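Local coordinates for protein carbonic anhydrase (Trichomonas vaginalis, PDB 6Y04) that probably catalyses the reversible hydration of carbon dioxide to hydrogencarbonate and a proton, as a zinc-dependent beta-class carbonic anhydrase, at residues 35-40 with 97-102. Sequence-based numbering, arbitrary orientation.
Sequences VTCMDT and ECCGMT. With ZN (zinc ion), chain C.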
loop_
_atom_site.group_PDB
_atom_site.type_symbol
_atom_site.label_atom_id
_atom_site.label_comp_id
_atom_site.label_asym_id
_atom_site.label_seq_id
_atom_site.Cartn_x
_atom_site.Cartn_y
_atom_site.Cartn_z
ATOM N N VAL A 35 7.276 -3.639 1.921
ATOM C CA VAL A 35 6.127 -3.148 2.674
ATOM C C VAL A 35 6.528 -1.871 3.408
ATOM O O VAL A 35 7.440 -1.886 4.229
ATOM C CB VAL A 35 5.555 -4.211 3.642
ATOM C CG1 VAL A 35 4.360 -3.682 4.427
ATOM C CG2 VAL A 35 5.187 -5.504 2.918
ATOM N N THR A 36 5.844 -0.765 3.110
ATOM C CA THR A 36 6.205 0.492 3.746
ATOM C C THR A 36 4.946 1.297 4.064
ATOM O O THR A 36 3.832 0.800 3.902
ATOM C CB THR A 36 7.318 1.218 2.976
ATOM O OG1 THR A 36 7.912 2.162 3.868
ATOM C CG2 THR A 36 6.841 1.907 1.715
ATOM N N CYS A 37 5.152 2.532 4.537
ATOM C CA CYS A 37 4.072 3.363 5.041
ATOM C C CYS A 37 3.497 4.231 3.921
ATOM O O CYS A 37 4.147 4.482 2.907
ATOM C CB CYS A 37 4.546 4.253 6.181
ATOM S SG CYS A 37 3.175 5.168 6.934
ATOM N N MET A 38 2.267 4.706 4.130
ATOM C CA MET A 38 1.595 5.530 3.140
ATOM C C MET A 38 2.099 6.975 3.208
ATOM O O MET A 38 1.666 7.806 2.417
ATOM C CB MET A 38 0.081 5.514 3.369
ATOM C CG MET A 38 -0.328 6.264 4.614
ATOM S SD MET A 38 -2.104 6.264 4.894
ATOM C CE MET A 38 -2.231 7.464 6.220
ATOM N N ASP A 39 3.013 7.255 4.148
ATOM C CA ASP A 39 3.457 8.604 4.482
ATOM C C ASP A 39 3.768 9.407 3.221
ATOM O O ASP A 39 4.461 8.931 2.320
ATOM C CB ASP A 39 4.622 8.579 5.481
ATOM C CG ASP A 39 4.933 9.926 6.121
ATOM O OD1 ASP A 39 5.433 10.813 5.409
ATOM O OD2 ASP A 39 4.666 10.083 7.334
ATOM N N THR A 40 3.264 10.648 3.192
ATOM C CA THR A 40 3.404 11.529 2.039
ATOM C C THR A 40 4.873 11.732 1.652
ATOM O O THR A 40 5.171 11.964 0.485
ATOM C CB THR A 40 2.702 12.874 2.271
ATOM O OG1 THR A 40 2.576 13.470 0.980
ATOM C CG2 THR A 40 3.444 13.804 3.209
ATOM N N GLU A 97 10.775 6.610 11.090
ATOM C CA GLU A 97 10.766 7.489 12.249
ATOM C C GLU A 97 9.700 8.558 12.029
ATOM O O GLU A 97 9.425 8.924 10.889
ATOM C CB GLU A 97 12.151 8.117 12.435
ATOM C CG GLU A 97 13.292 7.180 12.052
ATOM C CD GLU A 97 14.701 7.572 12.467
ATOM O OE1 GLU A 97 14.842 8.248 13.509
ATOM O OE2 GLU A 97 15.658 7.185 11.749
ATOM N N CYS A 98 9.099 9.040 13.124
ATOM C CA CYS A 98 8.082 10.086 13.092
ATOM C C CYS A 98 6.832 9.578 12.369
ATOM O O CYS A 98 6.203 10.333 11.629
ATOM C CB CYS A 98 8.584 11.359 12.408
ATOM S SG CYS A 98 10.154 12.021 13.041
ATOM N N CYS A 99 6.472 8.301 12.582
ATOM C CA CYS A 99 5.327 7.707 11.910
ATOM C C CYS A 99 4.070 8.263 12.576
ATOM O O CYS A 99 4.064 8.464 13.792
ATOM C CB CYS A 99 5.338 6.182 12.010
ATOM S SG CYS A 99 4.051 5.371 11.018
ATOM N N GLY A 100 3.026 8.536 11.777
ATOM C CA GLY A 100 1.838 9.236 12.254
ATOM C C GLY A 100 0.921 8.346 13.097
ATOM O O GLY A 100 -0.089 8.799 13.644
ATOM N N MET A 101 1.317 7.074 13.200
ATOM C CA MET A 101 0.504 6.008 13.747
ATOM C C MET A 101 0.843 5.814 15.220
ATOM O O MET A 101 0.062 5.215 15.964
ATOM C CB MET A 101 0.772 4.710 12.980
ATOM C CG MET A 101 -0.008 4.633 11.692
ATOM S SD MET A 101 -1.781 4.426 12.016
ATOM C CE MET A 101 -1.891 2.646 12.199
ATOM N N THR A 102 2.020 6.324 15.610
ATOM C CA THR A 102 2.485 6.334 16.989
ATOM C C THR A 102 1.504 7.122 17.858
ATOM O O THR A 102 0.976 6.585 18.831
ATOM C CB THR A 102 3.907 6.907 17.091
ATOM O OG1 THR A 102 4.682 6.497 15.964
ATOM C CG2 THR A 102 4.620 6.505 18.363
HETATM ZN ZN ZN C . 3.930 6.261 8.858
HETATM O O HOH W 1 2.689 7.822 8.974
#
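Cys37 and Cys99 meet through a shared zinc ion rather than through direct packing. Cys37 SG and Cys99 SG stand 4.2 Å apart, with the metal between them. Cys37 lies at the C-terminal end of strand 32-36, a parallel strand inside the sheet. Its SG lies anti to the backbone N (chi1 -174°), which carries the sulfur from the chain to the metal. The Cys37 SG to zinc bond is 2.3 Å. Two residues on, the backbone N of Asp39 gives a weak hydrogen bond to Cys37 SG. Asp39 OD2 does not bind the zinc, from which it lies 4.2 Å away. Asp39 OD2 instead accepts a weak 3.4 Å hydrogen bond from the zinc-bound water. OD2 also forms a salt bridge with Arg41, which probably holds the carboxylate away from the metal. Thr40 then reaches the second subunit, where its OG1 is hydrogen-bonded to Ala57 O of that subunit.

Across the site, Cys99 SG binds the zinc at 2.3 Å. Cys99 opens a type I beta turn that ends at Thr102. Thr102 OG1 bonds to Cys99 O from above the carbonyl plane. Gly100 N donates to the water at 2.9 Å, while the water's oxygen sits 2.0 Å from the zinc. His96 NE2 completes the site of two cysteines, one histidine and a water.

This is the open, water-bound form of the beta-class active site. The two thiolates probably offset much of the dipositive charge of the zinc. The metal should still lower the pKa of its water, consistent with formation of the hydroxide that attacks carbon dioxide.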